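Local coordinates for thioredoxin (H-type,TRX-H) (Edwardsiella tarda, PDB 5ZF2), which is a thioredoxin-like effector that inhibits the host ASK1-MAPK signalling cascades to promote pathogenesis, and probably has the thiol-disulfide oxidoreductase chemistry of its family, at residues R37-T40 and P41-A44; A63-Q67 and F68-Q72. All blocks are in the same frame, centred on the assembly; numbering follows the deposited sequence.

Contact 1 of 2, residues R37-T40 and P41-A44; sequences RELT and PLFA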
loop_
_atom_site.group_PDB
_atom_site.type_symbol
_atom_site.label_atom_id
_atom_site.label_comp_id
_atom_site.label_asym_id
_atom_site.label_seq_id
_atom_site.Cartn_x
_atom_site.Cartn_y
_atom_site.Cartn_z
ATOM N N ARG A 37 -9.538 1.287 -7.641
ATOM C CA ARG A 37 -10.540 2.298 -7.899
ATOM C C ARG A 37 -10.732 3.362 -6.858
ATOM O O ARG A 37 -10.829 4.497 -7.129
ATOM C CB ARG A 37 -11.898 1.640 -8.058
ATOM C CG ARG A 37 -12.251 1.369 -9.442
ATOM C CD ARG A 37 -11.294 0.446 -10.098
ATOM N NE ARG A 37 -12.032 -0.550 -10.832
ATOM C CZ ARG A 37 -12.023 -0.595 -12.137
ATOM N NH1 ARG A 37 -11.309 0.307 -12.790
ATOM N NH2 ARG A 37 -12.715 -1.511 -12.782
ATOM N N GLU A 38 -10.891 2.930 -5.652
ATOM C CA GLU A 38 -11.237 3.822 -4.554
ATOM C C GLU A 38 -10.021 4.485 -3.944
ATOM O O GLU A 38 -10.123 5.612 -3.450
ATOM C CB GLU A 38 -12.009 3.035 -3.489
ATOM C CG GLU A 38 -13.294 2.441 -4.100
ATOM C CD GLU A 38 -13.993 1.460 -3.177
ATOM O OE1 GLU A 38 -13.350 1.031 -2.204
ATOM O OE2 GLU A 38 -15.155 1.108 -3.472
ATOM N N LEU A 39 -8.878 3.800 -3.977
ATOM C CA LEU A 39 -7.630 4.345 -3.468
ATOM C C LEU A 39 -7.039 5.411 -4.397
ATOM O O LEU A 39 -6.432 6.380 -3.920
ATOM C CB LEU A 39 -6.634 3.207 -3.258
ATOM C CG LEU A 39 -6.881 2.336 -2.025
ATOM C CD1 LEU A 39 -5.944 1.161 -2.057
ATOM C CD2 LEU A 39 -6.714 3.149 -0.748
ATOM N N THR A 40 -7.167 5.241 -5.713
ATOM C CA THR A 40 -6.527 6.194 -6.628
ATOM C C THR A 40 -6.900 7.643 -6.346
ATOM O O THR A 40 -5.982 8.457 -6.169
ATOM C CB THR A 40 -6.804 5.795 -8.083
ATOM O OG1 THR A 40 -6.224 4.501 -8.315
ATOM C CG2 THR A 40 -6.217 6.813 -9.066
ATOM N N PRO A 41 -8.173 8.028 -6.210
ATOM C CA PRO A 41 -8.452 9.423 -5.841
ATOM C C PRO A 41 -7.967 9.779 -4.448
ATOM O O PRO A 41 -7.576 10.927 -4.210
ATOM C CB PRO A 41 -9.978 9.525 -5.951
ATOM C CG PRO A 41 -10.451 8.134 -5.781
ATOM C CD PRO A 41 -9.423 7.263 -6.400
ATOM N N LEU A 42 -7.971 8.837 -3.515
ATOM C CA LEU A 42 -7.468 9.170 -2.190
ATOM C C LEU A 42 -5.985 9.528 -2.241
ATOM O O LEU A 42 -5.542 10.420 -1.513
ATOM C CB LEU A 42 -7.720 8.010 -1.223
ATOM C CG LEU A 42 -9.192 7.661 -0.965
ATOM C CD1 LEU A 42 -9.340 6.416 -0.085
ATOM C CD2 LEU A 42 -9.902 8.858 -0.331
ATOM N N PHE A 43 -5.213 8.868 -3.107
ATOM C CA PHE A 43 -3.787 9.153 -3.201
ATOM C C PHE A 43 -3.501 10.572 -3.677
ATOM O O PHE A 43 -2.400 11.077 -3.449
ATOM C CB PHE A 43 -3.107 8.160 -4.148
ATOM C CG PHE A 43 -3.133 6.732 -3.660
ATOM C CD1 PHE A 43 -3.260 6.454 -2.298
ATOM C CD2 PHE A 43 -3.015 5.681 -4.561
ATOM C CE1 PHE A 43 -3.267 5.138 -1.827
ATOM C CE2 PHE A 43 -3.035 4.354 -4.112
ATOM C CZ PHE A 43 -3.138 4.090 -2.741
ATOM N N ALA A 44 -4.448 11.218 -4.348
ATOM C CA ALA A 44 -4.225 12.547 -4.910
ATOM C C ALA A 44 -4.691 13.657 -3.976
ATOM O O ALA A 44 -4.489 14.839 -4.280
ATOM C CB ALA A 44 -4.947 12.669 -6.254
#

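Contact 2 of 2, residues A63-Q67 and F68-Q72; sequences AALQQ and FRVSQ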
loop_
_atom_site.group_PDB
_atom_site.type_symbol
_atom_site.label_atom_id
_atom_site.label_comp_id
_atom_site.label_asym_id
_atom_site.label_seq_id
_atom_site.Cartn_x
_atom_site.Cartn_y
_atom_site.Cartn_z
ATOM N N ALA A 63 9.763 -12.509 -2.668
ATOM C CA ALA A 63 10.646 -12.057 -1.596
ATOM C C ALA A 63 10.027 -10.888 -0.843
ATOM O O ALA A 63 10.152 -10.788 0.390
ATOM C CB ALA A 63 12.018 -11.674 -2.160
ATOM N N ALA A 64 9.319 -10.010 -1.562
ATOM C CA ALA A 64 8.642 -8.897 -0.904
ATOM C C ALA A 64 7.548 -9.392 0.037
ATOM O O ALA A 64 7.384 -8.855 1.141
ATOM C CB ALA A 64 8.067 -7.939 -1.959
ATOM N N LEU A 65 6.809 -10.436 -0.357
ATOM C CA LEU A 65 5.733 -10.928 0.505
ATOM C C LEU A 65 6.267 -11.429 1.843
ATOM O O LEU A 65 5.660 -11.180 2.893
ATOM C CB LEU A 65 4.958 -12.046 -0.185
ATOM C CG LEU A 65 4.254 -11.702 -1.502
ATOM C CD1 LEU A 65 3.453 -12.921 -1.994
ATOM C CD2 LEU A 65 3.365 -10.489 -1.305
ATOM N N GLN A 66 7.367 -12.185 1.822
ATOM C CA GLN A 66 7.928 -12.679 3.073
ATOM C C GLN A 66 8.369 -11.526 3.961
ATOM O O GLN A 66 8.109 -11.521 5.167
ATOM C CB GLN A 66 9.103 -13.618 2.801
ATOM C CG GLN A 66 8.680 -15.027 2.413
ATOM C CD GLN A 66 7.923 -15.750 3.524
ATOM O OE1 GLN A 66 8.196 -15.550 4.711
ATOM N NE2 GLN A 66 6.969 -16.598 3.141
ATOM N N GLN A 67 9.015 -10.526 3.373
ATOM C CA GLN A 67 9.443 -9.353 4.126
ATOM C C GLN A 67 8.272 -8.678 4.850
ATOM O O GLN A 67 8.409 -8.214 5.991
ATOM C CB GLN A 67 10.107 -8.385 3.148
ATOM C CG GLN A 67 10.398 -7.015 3.692
ATOM C CD GLN A 67 11.110 -6.141 2.655
ATOM O OE1 GLN A 67 10.936 -6.329 1.451
ATOM N NE2 GLN A 67 11.900 -5.186 3.117
ATOM N N PHE A 68 7.120 -8.594 4.192
ATOM C CA PHE A 68 5.947 -7.909 4.706
ATOM C C PHE A 68 4.992 -8.829 5.455
ATOM O O PHE A 68 3.992 -8.341 5.988
ATOM C CB PHE A 68 5.212 -7.235 3.540
ATOM C CG PHE A 68 6.018 -6.142 2.874
ATOM C CD1 PHE A 68 6.559 -5.119 3.626
ATOM C CD2 PHE A 68 6.256 -6.163 1.497
ATOM C CE1 PHE A 68 7.304 -4.118 3.031
ATOM C CE2 PHE A 68 7.010 -5.172 0.899
ATOM C CZ PHE A 68 7.534 -4.146 1.666
ATOM N N ARG A 69 5.283 -10.133 5.513
ATOM C CA ARG A 69 4.443 -11.110 6.203
ATOM C C ARG A 69 3.033 -11.080 5.599
ATOM O O ARG A 69 2.025 -10.892 6.285
ATOM C CB ARG A 69 4.456 -10.843 7.719
ATOM C CG ARG A 69 3.531 -11.711 8.598
ATOM C CD ARG A 69 3.626 -11.358 10.101
ATOM N NE ARG A 69 2.777 -10.213 10.447
ATOM C CZ ARG A 69 1.446 -10.247 10.514
ATOM N NH1 ARG A 69 0.773 -11.360 10.253
ATOM N NH2 ARG A 69 0.774 -9.159 10.848
ATOM N N VAL A 70 2.983 -11.212 4.276
ATOM C CA VAL A 70 1.752 -11.089 3.502
ATOM C C VAL A 70 1.390 -12.451 2.944
ATOM O O VAL A 70 2.209 -13.085 2.271
ATOM C CB VAL A 70 1.902 -10.071 2.359
ATOM C CG1 VAL A 70 0.689 -10.130 1.415
ATOM C CG2 VAL A 70 2.077 -8.682 2.937
ATOM N N SER A 71 0.159 -12.891 3.207
ATOM C CA SER A 71 -0.320 -14.152 2.672
ATOM C C SER A 71 -1.514 -14.004 1.744
ATOM O O SER A 71 -1.926 -15.001 1.146
ATOM C CB SER A 71 -0.686 -15.123 3.813
ATOM O OG SER A 71 -1.695 -14.582 4.659
ATOM N N GLN A 72 -2.092 -12.810 1.606
ATOM C CA GLN A 72 -3.231 -12.642 0.711
ATOM C C GLN A 72 -3.065 -11.381 -0.124
ATOM O O GLN A 72 -2.506 -10.380 0.333
ATOM C CB GLN A 72 -4.566 -12.545 1.461
ATOM C CG GLN A 72 -4.646 -13.454 2.680
ATOM C CD GLN A 72 -6.036 -13.523 3.247
ATOM O OE1 GLN A 72 -7.018 -13.318 2.534
ATOM N NE2 GLN A 72 -6.135 -13.817 4.537
#

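Contact 1 of 2, residues R37-T40 and P41-A44
The C-terminal end of helix 30-43, the long helix that in thioredoxins starts at the CxxC motif, turns around P41, and here L39 meets F43 one turn further on. The evidence for a proline kink is in the backbone: the ring nitrogen of P41 has no hydrogen to offer the preceding turn, so within this turn R37 O meets P41 CD, 3.2 Å away, where a helical N-H would otherwise point. E38 O faces a carbon-lined surface too, with CG of P41 and CG of L42 each at 3.4 Å. A helical i to i-4 bond is seen again at F43, whose N donates to L39 O at 2.9 Å, the donor lying nearly on the line of the carbonyl bond (C=O...N 172°). A second, weak bond runs from F43 N to T40 O.

L39 O also lies over one face of the F43 ring, 3.3 Å above its plane and offset toward the rim. The ring is folded back along the helix because F43 CG stands anti to its own carbonyl carbon (chi1 -65°), which brings CZ to 3.6 Å from L39 CB. L39 CD2 extends the apolar surface to L42 CD1 at 4.2 Å. The hydroxyl of T40 bonds back to E36 O within the helix.

Around this turn, L39 reaches D23 and F43 reaches L21, both on strand 20-25, while F43 also meets L51 in the loop leading to strand 52-57. Helix 94-102 packs alongside, P94 and L97 on E38, L97 on L42 and L101 on F43, so the kinked end of the beta-alpha-beta crossover helix touches both strand 20-25 and helix 94-102.

Contact 2 of 2, residues A63-Q67 and F68-Q72
Stacked on one face of the F68 ring is the side chain of Q67, its amide plane only 11° from the ring plane and its CG 4.2 Å above that plane, offset toward the rim. Q67 OE1 lies over the same ring, 4.0 Å from F68 CZ. The two side chains run side by side in the same direction: Q67 is extended beyond CG, which stands anti to the backbone N (chi1 170°). A64 O approaches the ring obliquely, 2.9 Å from F68 CD2, and A64 CB lies near F68 CE2. F10 makes an edge-to-face contact with the F68 ring.

The backbone ends helix 62-68 in a Schellman motif. F68 N donates to A64 O at 3.1 Å and R69, the first residue to leave helical geometry, has positive phi (58°). V70 N then closes the outer loop on L65 O at 3.0 Å, while R69 N donates to Q66 O from above the carbonyl plane of Q66 and not on a lone pair of that oxygen. The hydrophobic contact that accompanies such a cap is made by L65 and V70, whose side chains cross at about a right angle with CD2 of L65 3.8 Å from CG1 of V70. Both reach V24 on strand 20-25, and F68 packs on I77 and Y79 of strand 75-80.

Chemically, the last turn gives its carbonyls to the amides of F68, R69 and V70, and L65, F68 and V70 all touch strands of the central sheet. R87 bonds to F68 O, and more weakly to R69 O, so its positive charge probably complements the negative end of the helix dipole.

Contacts 1 and 2 are the C-terminal ends of two different helices, 30-43 and 62-68, on opposite sides of the chain's centre. Their centres are 23 Å apart and their nearest atoms about 12 Å, so neither touches the other. The link runs through the central sheet: strand 20-25 supplies D23 and L21 to contact 1, and V24 and V22 to contact 2. Alternate strand residues therefore serve different helices, as expected for a sheet with helices on both faces. The likely redox pair C29 and C32 sits at the start of helix 30-43, whereas contact 1 lies at that helix's other end.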